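Local coordinates for carbohydrate deacetylase Agd3 (Neosartorya fumigata, PDB 6NWZ), which removes N-acetyl groups from the fungal exopolysaccharide galactosaminogalactan, probably by metal-dependent hydrolysis, and is required for biofilm formation by Aspergillus fumigatus, at residues Q143-D149 with K183-A189; Y172-I176 with S198-V202; N307-E311 with G326-Y330; T348-P352 with F390-E394. All coordinates share one frame; numbering follows the deposited sequence.

Contact 1 of 4, residues Q143-D149 with K183-A189; sequences QLLSFTD and KEIAQFA
Leu145, Phe147, Ala186 and Phe188 meet on one face of an antiparallel strand pair. Leu145 has CG swung opposite its backbone N (chi1 159°), which brings CD1 to 3.8 Å from Ala186 CB and 4.2 Å from Phe188 CE1. The Phe147 ring turns an edge to the Ile185 carbonyl: Ile185 O lies in the ring plane, 3.4 Å from Phe147 CD1. Gln143 runs across Phe188 with its amide and the ring only 19° apart; its NE2 donates to Ala189 O at 3.2 Å, and its OE1 is taken by His171. On the side where Gln187 projects, Thr148 CG2 sits 3.6 Å from Gln187 CB, and Gln187 NE2 bonds Glu184 OE2 from the syn side of the carboxylate, whose OE1 goes to Thr199. Lys183, bent at chi3 (-69°), delivers NZ from above the Asp149 carboxylate plane into a salt bridge with OD2 at 2.9 Å; NZ also meets Asp152, while Asp149 OD1 is held by Ser151. A water donating to Asp149 OD2 and Glu184 O closes this end. Leu145 and Phe147 also reach Leu229 of helix 224-237: an antiparallel beta ladder with a helix packed on its apolar face, within the CBM87 carbohydrate-binding module.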
loop_
_atom_site.group_PDB
_atom_site.type_symbol
_atom_site.label_atom_id
_atom_site.label_comp_id
_atom_site.label_asym_id
_atom_site.label_seq_id
_atom_site.Cartn_x
_atom_site.Cartn_y
_atom_site.Cartn_z
ATOM N N GLN A 143 23.535 -5.723 -10.220
ATOM C CA GLN A 143 23.964 -6.965 -9.588
ATOM C C GLN A 143 22.749 -7.572 -8.913
ATOM O O GLN A 143 22.179 -6.966 -8.002
ATOM C CB GLN A 143 25.090 -6.742 -8.574
ATOM C CG GLN A 143 25.651 -8.043 -8.005
ATOM C CD GLN A 143 26.986 -7.859 -7.308
ATOM O OE1 GLN A 143 27.189 -6.892 -6.576
ATOM N NE2 GLN A 143 27.909 -8.786 -7.542
ATOM N N LEU A 144 22.349 -8.755 -9.366
ATOM C CA LEU A 144 21.148 -9.387 -8.850
ATOM C C LEU A 144 21.387 -9.938 -7.452
ATOM O O LEU A 144 22.471 -10.439 -7.140
ATOM C CB LEU A 144 20.687 -10.498 -9.788
ATOM C CG LEU A 144 20.240 -9.970 -11.152
ATOM C CD1 LEU A 144 19.579 -11.069 -11.945
ATOM C CD2 LEU A 144 19.301 -8.785 -10.984
ATOM N N LEU A 145 20.363 -9.830 -6.610
ATOM C CA LEU A 145 20.404 -10.263 -5.221
ATOM C C LEU A 145 19.227 -11.191 -4.963
ATOM O O LEU A 145 18.138 -10.984 -5.506
ATOM C CB LEU A 145 20.353 -9.056 -4.274
ATOM C CG LEU A 145 19.907 -9.235 -2.821
ATOM C CD1 LEU A 145 20.913 -10.052 -2.059
ATOM C CD2 LEU A 145 19.730 -7.889 -2.160
ATOM N N SER A 146 19.444 -12.214 -4.141
ATOM C CA SER A 146 18.374 -13.154 -3.839
ATOM C C SER A 146 18.637 -13.817 -2.497
ATOM O O SER A 146 19.789 -14.033 -2.113
ATOM C CB SER A 146 18.252 -14.226 -4.920
ATOM O OG SER A 146 19.346 -15.118 -4.829
ATOM N N PHE A 147 17.552 -14.145 -1.795
ATOM C CA PHE A 147 17.656 -14.952 -0.587
ATOM C C PHE A 147 17.953 -16.398 -0.952
ATOM O O PHE A 147 17.282 -16.983 -1.808
ATOM C CB PHE A 147 16.366 -14.875 0.230
ATOM C CG PHE A 147 16.204 -13.591 0.985
ATOM C CD1 PHE A 147 17.026 -13.300 2.062
ATOM C CD2 PHE A 147 15.235 -12.675 0.618
ATOM C CE1 PHE A 147 16.885 -12.115 2.755
ATOM C CE2 PHE A 147 15.089 -11.490 1.305
ATOM C CZ PHE A 147 15.915 -11.209 2.374
ATOM N N THR A 148 18.964 -16.977 -0.306
ATOM C CA THR A 148 19.314 -18.369 -0.528
ATOM C C THR A 148 18.854 -19.282 0.598
ATOM O O THR A 148 18.863 -20.506 0.426
ATOM C CB THR A 148 20.825 -18.510 -0.717
ATOM O OG1 THR A 148 21.502 -17.969 0.423
ATOM C CG2 THR A 148 21.260 -17.763 -1.961
ATOM N N ASP A 149 18.444 -18.722 1.731
ATOM C CA ASP A 149 17.974 -19.524 2.855
ATOM C C ASP A 149 17.026 -18.655 3.671
ATOM O O ASP A 149 17.450 -17.661 4.268
ATOM C CB ASP A 149 19.147 -20.024 3.697
ATOM C CG ASP A 149 18.717 -20.961 4.815
ATOM O OD1 ASP A 149 17.518 -21.304 4.903
ATOM O OD2 ASP A 149 19.590 -21.356 5.616
ATOM N N LYS A 183 26.147 -17.947 9.101
ATOM C CA LYS A 183 25.537 -18.567 7.934
ATOM C C LYS A 183 25.110 -17.489 6.945
ATOM O O LYS A 183 24.888 -16.333 7.312
ATOM C CB LYS A 183 24.320 -19.419 8.315
ATOM C CG LYS A 183 23.130 -18.601 8.785
ATOM C CD LYS A 183 21.984 -19.487 9.218
ATOM C CE LYS A 183 21.367 -20.213 8.042
ATOM N NZ LYS A 183 20.170 -20.980 8.475
ATOM N N GLU A 184 24.986 -17.887 5.683
ATOM C CA GLU A 184 24.576 -16.990 4.610
ATOM C C GLU A 184 23.084 -17.154 4.343
ATOM O O GLU A 184 22.591 -18.281 4.228
ATOM C CB GLU A 184 25.382 -17.273 3.341
ATOM C CG GLU A 184 24.748 -16.736 2.068
ATOM C CD GLU A 184 25.591 -16.994 0.831
ATOM O OE1 GLU A 184 26.751 -16.529 0.778
ATOM O OE2 GLU A 184 25.087 -17.663 -0.094
ATOM N N ILE A 185 22.369 -16.033 4.256
ATOM C CA ILE A 185 20.951 -16.050 3.913
ATOM C C ILE A 185 20.651 -15.352 2.594
ATOM O O ILE A 185 19.572 -15.584 2.022
ATOM C CB ILE A 185 20.086 -15.438 5.039
ATOM C CG1 ILE A 185 20.349 -13.938 5.162
ATOM C CG2 ILE A 185 20.344 -16.128 6.368
ATOM C CD1 ILE A 185 19.362 -13.220 6.055
ATOM N N ALA A 186 21.546 -14.502 2.089
ATOM C CA ALA A 186 21.360 -13.831 0.812
ATOM C C ALA A 186 22.679 -13.829 0.055
ATOM O O ALA A 186 23.758 -13.937 0.644
ATOM C CB ALA A 186 20.848 -12.395 0.987
ATOM N N GLN A 187 22.585 -13.682 -1.262
ATOM C CA GLN A 187 23.743 -13.891 -2.119
ATOM C C GLN A 187 23.690 -12.938 -3.304
ATOM O O GLN A 187 22.635 -12.769 -3.923
ATOM C CB GLN A 187 23.787 -15.350 -2.589
ATOM C CG GLN A 187 24.946 -15.718 -3.477
ATOM C CD GLN A 187 25.014 -17.210 -3.732
ATOM O OE1 GLN A 187 24.715 -17.680 -4.829
ATOM N NE2 GLN A 187 25.408 -17.963 -2.715
ATOM N N PHE A 188 24.825 -12.302 -3.597
ATOM C CA PHE A 188 24.955 -11.484 -4.794
ATOM C C PHE A 188 25.287 -12.372 -5.984
ATOM O O PHE A 188 26.245 -13.151 -5.941
ATOM C CB PHE A 188 26.048 -10.428 -4.624
ATOM C CG PHE A 188 25.725 -9.370 -3.612
ATOM C CD1 PHE A 188 24.578 -8.606 -3.732
ATOM C CD2 PHE A 188 26.576 -9.136 -2.542
ATOM C CE1 PHE A 188 24.280 -7.627 -2.800
ATOM C CE2 PHE A 188 26.287 -8.155 -1.609
ATOM C CZ PHE A 188 25.134 -7.402 -1.736
ATOM N N ALA A 189 24.500 -12.250 -7.045
ATOM C CA ALA A 189 24.764 -12.992 -8.260
ATOM C C ALA A 189 25.968 -12.404 -8.990
ATOM O O ALA A 189 26.313 -11.235 -8.799
ATOM C CB ALA A 189 23.537 -12.971 -9.168
HETATM O O HOH W 1 21.445 -14.519 -5.893
HETATM O O HOH W 2 22.287 -20.853 4.806
#

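Contact 2 of 4, residues Y172-I176 with S198-V202; sequences YPATI and STAAV
Ala174 and Thr199 form a single antiparallel, hydrogen-bonded beta bridge where two strands meet at a right angle (90°), so the pairing does not run on into a ladder. Ala174 N donates to Thr199 O at 3.1 Å, in the carbonyl plane and on a lone pair. The return bond, Thr199 N to Ala174 O at 3.0 Å, comes in tilted 33° from the plane of its acceptor. To one end of the bridge, Pro173 CB lies 3.7 Å from Ser198 CB. Toward the other, Ile176 and Val202 slide past each other in opposite directions, with Ile176 CG1 4.0 Å from Val202 CG1. One shell out, each strand is held by another neighbour: Thr175 and Pro173 bond through the backbone to Ser130 and Val132, while Ser198 and Ala200 bond to Phe188 and Ala186 of strand 182-188. The bridge thus joins the small 129-131/174-176 ribbon to strand 198-206 in the CBM87 module. With OG1 opposite its carbonyl carbon (chi1 -66°), Thr199 turns its hydroxyl toward Ile176, where Glu184 also hydrogen-bonds it. Between the strands sits one water, which donates to Thr199 OG1 at 2.7 Å and accepts from Ile176 N at 3.1 Å.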
loop_
_atom_site.group_PDB
_atom_site.type_symbol
_atom_site.label_atom_id
_atom_site.label_comp_id
_atom_site.label_asym_id
_atom_site.label_seq_id
_atom_site.Cartn_x
_atom_site.Cartn_y
_atom_site.Cartn_z
ATOM N N TYR A 172 28.580 -4.441 -0.536
ATOM C CA TYR A 172 29.944 -4.958 -0.444
ATOM C C TYR A 172 29.897 -6.479 -0.513
ATOM O O TYR A 172 29.524 -7.140 0.470
ATOM C CB TYR A 172 30.635 -4.508 0.839
ATOM C CG TYR A 172 30.514 -3.033 1.148
ATOM C CD1 TYR A 172 29.435 -2.548 1.876
ATOM C CD2 TYR A 172 31.483 -2.128 0.727
ATOM C CE1 TYR A 172 29.315 -1.206 2.170
ATOM C CE2 TYR A 172 31.371 -0.777 1.018
ATOM C CZ TYR A 172 30.281 -0.324 1.741
ATOM O OH TYR A 172 30.148 1.014 2.042
ATOM N N PRO A 173 30.253 -7.067 -1.652
ATOM C CA PRO A 173 30.342 -8.529 -1.731
ATOM C C PRO A 173 31.280 -9.072 -0.664
ATOM O O PRO A 173 32.390 -8.570 -0.472
ATOM C CB PRO A 173 30.880 -8.769 -3.143
ATOM C CG PRO A 173 30.410 -7.577 -3.918
ATOM C CD PRO A 173 30.478 -6.423 -2.957
ATOM N N ALA A 174 30.822 -10.102 0.043
ATOM C CA ALA A 174 31.479 -10.562 1.256
ATOM C C ALA A 174 31.751 -12.058 1.191
ATOM O O ALA A 174 31.248 -12.773 0.319
ATOM C CB ALA A 174 30.635 -10.240 2.494
ATOM N N THR A 175 32.550 -12.521 2.154
ATOM C CA THR A 175 32.889 -13.933 2.304
ATOM C C THR A 175 32.816 -14.309 3.777
ATOM O O THR A 175 33.501 -13.700 4.604
ATOM C CB THR A 175 34.287 -14.221 1.755
ATOM O OG1 THR A 175 34.329 -13.886 0.363
ATOM C CG2 THR A 175 34.640 -15.691 1.941
ATOM N N ILE A 176 31.993 -15.311 4.104
ATOM C CA ILE A 176 31.922 -15.794 5.479
ATOM C C ILE A 176 33.258 -16.413 5.862
ATOM O O ILE A 176 33.812 -17.242 5.128
ATOM C CB ILE A 176 30.773 -16.798 5.640
ATOM C CG1 ILE A 176 29.438 -16.127 5.323
ATOM C CG2 ILE A 176 30.757 -17.384 7.048
ATOM C CD1 ILE A 176 28.250 -17.026 5.544
ATOM N N SER A 198 28.660 -14.149 -4.249
ATOM C CA SER A 198 29.238 -13.675 -3.000
ATOM C C SER A 198 28.126 -13.494 -1.977
ATOM O O SER A 198 26.938 -13.488 -2.310
ATOM C CB SER A 198 30.010 -12.367 -3.200
ATOM O OG SER A 198 29.171 -11.364 -3.743
ATOM N N THR A 199 28.536 -13.327 -0.722
ATOM C CA THR A 199 27.601 -13.223 0.388
ATOM C C THR A 199 27.047 -11.809 0.498
ATOM O O THR A 199 27.799 -10.831 0.470
ATOM C CB THR A 199 28.289 -13.615 1.693
ATOM O OG1 THR A 199 28.630 -15.007 1.652
ATOM C CG2 THR A 199 27.373 -13.347 2.873
ATOM N N ALA A 200 25.727 -11.706 0.641
ATOM C CA ALA A 200 25.055 -10.421 0.754
ATOM C C ALA A 200 24.462 -10.156 2.127
ATOM O O ALA A 200 24.385 -8.997 2.533
ATOM C CB ALA A 200 23.941 -10.313 -0.291
ATOM N N ALA A 201 24.037 -11.191 2.845
ATOM C CA ALA A 201 23.518 -11.020 4.193
ATOM C C ALA A 201 23.772 -12.301 4.973
ATOM O O ALA A 201 23.793 -13.395 4.404
ATOM C CB ALA A 201 22.024 -10.667 4.186
ATOM N N VAL A 202 23.979 -12.152 6.281
ATOM C CA VAL A 202 24.353 -13.260 7.148
ATOM C C VAL A 202 23.504 -13.223 8.412
ATOM O O VAL A 202 22.844 -12.230 8.722
ATOM C CB VAL A 202 25.851 -13.240 7.524
ATOM C CG1 VAL A 202 26.723 -13.369 6.290
ATOM C CG2 VAL A 202 26.199 -11.974 8.300
HETATM O O HOH W 3 30.759 -16.626 1.527
#

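Contact 3 of 4, residues N307-E311 with G326-Y330; sequences NGNIE and GGIEY
The flat carboxamide of Asn307 meets the backbone of Ile328 with both of its polar atoms. OD1 accepts from Ile328 N at 2.7 Å, and ND2 donates to Ile328 O at 3.2 Å, on a lone pair in the plane of that carbonyl, though the carbonyl oxygen itself stands 31° out of the Asn307 amide plane. Having CG opposite the backbone N (chi1 -170°) carries the amide off the helix to the loop, and the two bonds, to N and O of one residue, fix its rotation. The carboxylates of Glu311 and Glu329 cross obliquely, planes 61° apart; OE1 of Glu311 is 3.8 Å from OE2 of Glu329, a like-charge approach that is probably unfavourable. At the edge of the Tyr330 ring, in its plane, lies Ile328 CG2, and the ring's OH is bonded to Thr391. Beyond the oxygen end of the amide, near its plane, Gly327 lets the loop come close: its CA is 3.4 Å from Asn307 OD1 and 3.7 Å from Ile310 CG2. Ile310 continues onto Trp360, which also bonds Gly326 O. An asparagine on helix 306-313 thus hydrogen-bonds the loop backbone ahead of helix 362-366 in the deacetylase domain, its side chain about 7 Å from that of the zinc ligand His392.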
loop_
_atom_site.group_PDB
_atom_site.type_symbol
_atom_site.label_atom_id
_atom_site.label_comp_id
_atom_site.label_asym_id
_atom_site.label_seq_id
_atom_site.Cartn_x
_atom_site.Cartn_y
_atom_site.Cartn_z
ATOM N N ASN A 307 -25.289 10.186 -15.429
ATOM C CA ASN A 307 -25.704 11.021 -16.553
ATOM C C ASN A 307 -25.201 10.463 -17.878
ATOM O O ASN A 307 -25.845 10.656 -18.916
ATOM C CB ASN A 307 -25.219 12.458 -16.350
ATOM C CG ASN A 307 -25.812 13.427 -17.361
ATOM O OD1 ASN A 307 -27.018 13.675 -17.370
ATOM N ND2 ASN A 307 -24.958 13.997 -18.208
ATOM N N GLY A 308 -24.063 9.764 -17.865
ATOM C CA GLY A 308 -23.601 9.102 -19.071
ATOM C C GLY A 308 -24.549 8.018 -19.545
ATOM O O GLY A 308 -24.593 7.699 -20.739
ATOM N N ASN A 309 -25.315 7.434 -18.621
ATOM C CA ASN A 309 -26.327 6.458 -19.009
ATOM C C ASN A 309 -27.519 7.137 -19.673
ATOM O O ASN A 309 -28.039 6.646 -20.681
ATOM C CB ASN A 309 -26.766 5.654 -17.785
ATOM C CG ASN A 309 -27.975 4.785 -18.059
ATOM O OD1 ASN A 309 -29.009 4.921 -17.409
ATOM N ND2 ASN A 309 -27.851 3.888 -19.028
ATOM N N ILE A 310 -27.957 8.275 -19.133
ATOM C CA ILE A 310 -29.099 8.971 -19.718
ATOM C C ILE A 310 -28.733 9.551 -21.078
ATOM O O ILE A 310 -29.538 9.521 -22.016
ATOM C CB ILE A 310 -29.614 10.058 -18.757
ATOM C CG1 ILE A 310 -29.868 9.474 -17.364
ATOM C CG2 ILE A 310 -30.880 10.700 -19.312
ATOM C CD1 ILE A 310 -30.950 8.417 -17.324
ATOM N N GLU A 311 -27.515 10.086 -21.212
ATOM C CA GLU A 311 -27.123 10.705 -22.476
ATOM C C GLU A 311 -27.005 9.667 -23.585
ATOM O O GLU A 311 -27.375 9.935 -24.735
ATOM C CB GLU A 311 -25.811 11.470 -22.308
ATOM C CG GLU A 311 -25.921 12.690 -21.409
ATOM C CD GLU A 311 -24.779 13.671 -21.606
ATOM O OE1 GLU A 311 -25.055 14.876 -21.803
ATOM O OE2 GLU A 311 -23.610 13.235 -21.569
ATOM N N GLY A 326 -33.363 14.258 -22.659
ATOM C CA GLY A 326 -31.955 13.992 -22.483
ATOM C C GLY A 326 -31.551 14.170 -21.037
ATOM O O GLY A 326 -32.382 14.393 -20.157
ATOM N N GLY A 327 -30.246 14.067 -20.793
ATOM C CA GLY A 327 -29.686 14.215 -19.467
ATOM C C GLY A 327 -29.326 15.649 -19.144
ATOM O O GLY A 327 -29.760 16.595 -19.806
ATOM N N ILE A 328 -28.515 15.807 -18.101
ATOM C CA ILE A 328 -28.091 17.129 -17.651
ATOM C C ILE A 328 -27.017 17.653 -18.594
ATOM O O ILE A 328 -26.036 16.959 -18.885
ATOM C CB ILE A 328 -27.583 17.072 -16.203
ATOM C CG1 ILE A 328 -28.686 16.560 -15.277
ATOM C CG2 ILE A 328 -27.103 18.442 -15.752
ATOM C CD1 ILE A 328 -29.948 17.383 -15.337
ATOM N N GLU A 329 -27.194 18.884 -19.065
ATOM C CA GLU A 329 -26.309 19.462 -20.063
ATOM C C GLU A 329 -25.959 20.890 -19.676
ATOM O O GLU A 329 -26.836 21.668 -19.291
ATOM C CB GLU A 329 -26.960 19.429 -21.448
ATOM C CG GLU A 329 -25.974 19.305 -22.584
ATOM C CD GLU A 329 -26.567 18.597 -23.785
ATOM O OE1 GLU A 329 -27.691 18.955 -24.199
ATOM O OE2 GLU A 329 -25.909 17.672 -24.304
ATOM N N TYR A 330 -24.676 21.227 -19.785
ATOM C CA TYR A 330 -24.169 22.546 -19.425
ATOM C C TYR A 330 -22.808 22.729 -20.083
ATOM O O TYR A 330 -22.216 21.778 -20.601
ATOM C CB TYR A 330 -24.068 22.713 -17.904
ATOM C CG TYR A 330 -23.264 21.617 -17.241
ATOM C CD1 TYR A 330 -21.884 21.717 -17.116
ATOM C CD2 TYR A 330 -23.885 20.472 -16.756
ATOM C CE1 TYR A 330 -21.145 20.709 -16.520
ATOM C CE2 TYR A 330 -23.156 19.462 -16.160
ATOM C CZ TYR A 330 -21.788 19.584 -16.043
ATOM O OH TYR A 330 -21.064 18.575 -15.451
#

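Contact 4 of 4, residues T348-P352 with F390-E394. With ZN (zinc ion), chain L; NAG (2-acetamido-2-deoxy-beta-D-glucopyranose), chain B.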
loop_
_atom_site.group_PDB
_atom_site.type_symbol
_atom_site.label_atom_id
_atom_site.label_comp_id
_atom_site.label_asym_id
_atom_site.label_seq_id
_atom_site.Cartn_x
_atom_site.Cartn_y
_atom_site.Cartn_z
ATOM N N THR A 348 -21.505 30.022 -9.290
ATOM C CA THR A 348 -22.725 30.129 -10.082
ATOM C C THR A 348 -23.199 28.739 -10.484
ATOM O O THR A 348 -22.395 27.893 -10.883
ATOM C CB THR A 348 -22.510 30.985 -11.336
ATOM O OG1 THR A 348 -21.937 32.242 -10.961
ATOM C CG2 THR A 348 -23.832 31.231 -12.049
ATOM N N ASP A 349 -24.507 28.512 -10.380
ATOM C CA ASP A 349 -25.068 27.217 -10.736
ATOM C C ASP A 349 -24.897 26.951 -12.229
ATOM O O ASP A 349 -25.077 27.845 -13.061
ATOM C CB ASP A 349 -26.551 27.156 -10.359
ATOM C CG ASP A 349 -26.790 27.354 -8.870
ATOM O OD1 ASP A 349 -25.892 27.021 -8.070
ATOM O OD2 ASP A 349 -27.879 27.841 -8.495
ATOM N N LEU A 350 -24.534 25.711 -12.567
ATOM C CA LEU A 350 -24.485 25.278 -13.957
ATOM C C LEU A 350 -25.629 24.355 -14.345
ATOM O O LEU A 350 -25.928 24.239 -15.538
ATOM C CB LEU A 350 -23.158 24.563 -14.255
ATOM C CG LEU A 350 -21.870 25.366 -14.071
ATOM C CD1 LEU A 350 -20.700 24.618 -14.681
ATOM C CD2 LEU A 350 -21.997 26.751 -14.679
ATOM N N TRP A 351 -26.276 23.712 -13.379
ATOM C CA TRP A 351 -27.321 22.751 -13.689
ATOM C C TRP A 351 -28.518 23.446 -14.335
ATOM O O TRP A 351 -28.839 24.587 -13.984
ATOM C CB TRP A 351 -27.766 22.020 -12.422
ATOM C CG TRP A 351 -26.956 20.793 -12.118
ATOM C CD1 TRP A 351 -25.609 20.729 -11.915
ATOM C CD2 TRP A 351 -27.447 19.456 -11.973
ATOM N NE1 TRP A 351 -25.231 19.434 -11.663
ATOM C CE2 TRP A 351 -26.342 18.633 -11.690
ATOM C CE3 TRP A 351 -28.716 18.874 -12.059
ATOM C CZ2 TRP A 351 -26.465 17.259 -11.492
ATOM C CZ3 TRP A 351 -28.837 17.512 -11.862
ATOM C CH2 TRP A 351 -27.718 16.719 -11.582
ATOM N N PRO A 352 -29.186 22.795 -15.289
ATOM C CA PRO A 352 -30.444 23.341 -15.803
ATOM C C PRO A 352 -31.458 23.483 -14.681
ATOM O O PRO A 352 -31.539 22.646 -13.778
ATOM C CB PRO A 352 -30.892 22.302 -16.837
ATOM C CG PRO A 352 -29.638 21.612 -17.243
ATOM C CD PRO A 352 -28.780 21.577 -16.007
ATOM N N PHE A 390 -22.974 12.468 -10.665
ATOM C CA PHE A 390 -23.932 12.197 -11.731
ATOM C C PHE A 390 -23.394 12.652 -13.084
ATOM O O PHE A 390 -23.266 11.850 -14.014
ATOM C CB PHE A 390 -25.272 12.866 -11.411
ATOM C CG PHE A 390 -26.394 12.456 -12.327
ATOM C CD1 PHE A 390 -26.830 11.143 -12.372
ATOM C CD2 PHE A 390 -27.023 13.391 -13.133
ATOM C CE1 PHE A 390 -27.867 10.768 -13.214
ATOM C CE2 PHE A 390 -28.059 13.023 -13.975
ATOM C CZ PHE A 390 -28.480 11.712 -14.016
ATOM N N THR A 391 -23.049 13.933 -13.206
ATOM C CA THR A 391 -22.659 14.511 -14.486
ATOM C C THR A 391 -21.156 14.692 -14.634
ATOM O O THR A 391 -20.707 15.173 -15.680
ATOM C CB THR A 391 -23.352 15.863 -14.689
ATOM O OG1 THR A 391 -22.668 16.874 -13.937
ATOM C CG2 THR A 391 -24.783 15.789 -14.211
ATOM N N HIS A 392 -20.375 14.326 -13.617
ATOM C CA HIS A 392 -18.922 14.512 -13.610
ATOM C C HIS A 392 -18.541 15.992 -13.623
ATOM O O HIS A 392 -17.483 16.367 -14.133
ATOM C CB HIS A 392 -18.257 13.773 -14.775
ATOM C CG HIS A 392 -16.776 13.626 -14.628
ATOM N ND1 HIS A 392 -15.909 14.688 -14.766
ATOM C CD2 HIS A 392 -16.010 12.545 -14.350
ATOM C CE1 HIS A 392 -14.671 14.268 -14.580
ATOM N NE2 HIS A 392 -14.705 12.971 -14.326
ATOM N N GLU A 393 -19.393 16.841 -13.050
ATOM C CA GLU A 393 -19.094 18.265 -12.963
ATOM C C GLU A 393 -17.923 18.504 -12.019
ATOM O O GLU A 393 -17.899 17.984 -10.898
ATOM C CB GLU A 393 -20.317 19.046 -12.482
ATOM C CG GLU A 393 -20.064 20.543 -12.293
ATOM C CD GLU A 393 -21.264 21.276 -11.717
ATOM O OE1 GLU A 393 -22.248 20.604 -11.343
ATOM O OE2 GLU A 393 -21.227 22.523 -11.638
ATOM N N GLU A 394 -16.954 19.290 -12.478
ATOM C CA GLU A 394 -15.836 19.686 -11.634
ATOM C C GLU A 394 -16.325 20.627 -10.542
ATOM O O GLU A 394 -17.106 21.549 -10.796
ATOM C CB GLU A 394 -14.755 20.357 -12.477
ATOM C CG GLU A 394 -14.669 19.812 -13.897
ATOM C CD GLU A 394 -13.434 18.967 -14.135
ATOM O OE1 GLU A 394 -12.333 19.410 -13.749
ATOM O OE2 GLU A 394 -13.565 17.864 -14.711
HETATM ZN ZN ZN L . -13.596 10.976 -13.605
HETATM C C1 NAG B . -15.199 30.992 -9.808
HETATM C C2 NAG B . -14.343 31.644 -10.901
HETATM C C3 NAG B . -14.618 33.144 -10.976
HETATM C C4 NAG B . -16.108 33.406 -11.136
HETATM C C5 NAG B . -16.863 32.729 -9.999
HETATM C C6 NAG B . -18.364 32.878 -10.101
HETATM C C7 NAG B . -12.262 30.381 -11.220
HETATM C C8 NAG B . -10.808 30.279 -10.868
HETATM N N2 NAG B . -12.929 31.397 -10.666
HETATM O O3 NAG B . -13.899 33.701 -12.071
HETATM O O4 NAG B . -16.359 34.807 -11.108
HETATM O O5 NAG B . -16.583 31.321 -10.012
HETATM O O6 NAG B . -18.834 32.538 -11.397
HETATM O O7 NAG B . -12.808 29.578 -11.972
#
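Glu393 stretches out to Trp351, with CG opposite the backbone N (chi1 177°) and the chain extended beyond it, which sets its carboxylate beside the indole. Glu393 OE1 lies at the ring edge, in the plane, 3.2 Å from Trp351 NE1, but the bond is weak, bent to 126° at the hydrogen, with the carboxylate turned 34° from the ring. The stronger partner of NE1 is Glu406, so two acids crowd round a single N-H. The other oxygen, Glu393 OE2, rests 3.7 Å from Leu350 CD1. In Thr391 the hydroxyl lies between the backbone N and the carbonyl carbon; this leaves CG2 to meet the indole, 3.5 Å from Trp351 CZ2, while OG1 bonds Glu406. At the far end of the indole, Trp351 CH2 touches Phe390 CD2 at 3.7 Å, the two side chains crossing at about a right angle, and Phe409 packs edge-to-face with Trp351. Glu406 thus ties the indole and Thr391 to helix 400-417. Beyond the packing, Thr348 OG1 hydrogen-bonds O6 of an N-acetylglucosamine, 3.1 Å away, in a glycan carried by the protein itself. Glu394 belongs to another zinc site, with Asp335. Between Thr391 and Glu393, His392 turns the other way and binds zinc through NE2 at 2.4 Å. His388 and Asp256 complete the site. The pairing of Asp with two histidines, the latter in the sequence His-Thr-Phe-Thr-His, matches the Asp-His-His metal triad of polysaccharide deacetylases, and the Trp351 packing holds the residues on either side of its second histidine in the chain.

Overall arrangement
From the N terminus, contacts 1 and 2 come first and cross: segment 172-176 lies inside the 33-residue loop that contact 1 closes, and 198-202 falls beyond it. Strand 182-188 is shared ground, since 198-206 pairs with it, and together the two contacts knit the CBM87 module. About a hundred residues on, contact 3 closes a 14-residue loop in the deacetylase domain, and contact 4 follows it in series, spanning 37 residues. Their centres are 11 Å apart; a backbone bond from Asn307 to Phe390, and Tyr330, which packs on both segments of contact 4, join them. The centres of the two pairs lie 58 to 65 Å apart, on opposite sides of the chain's centre.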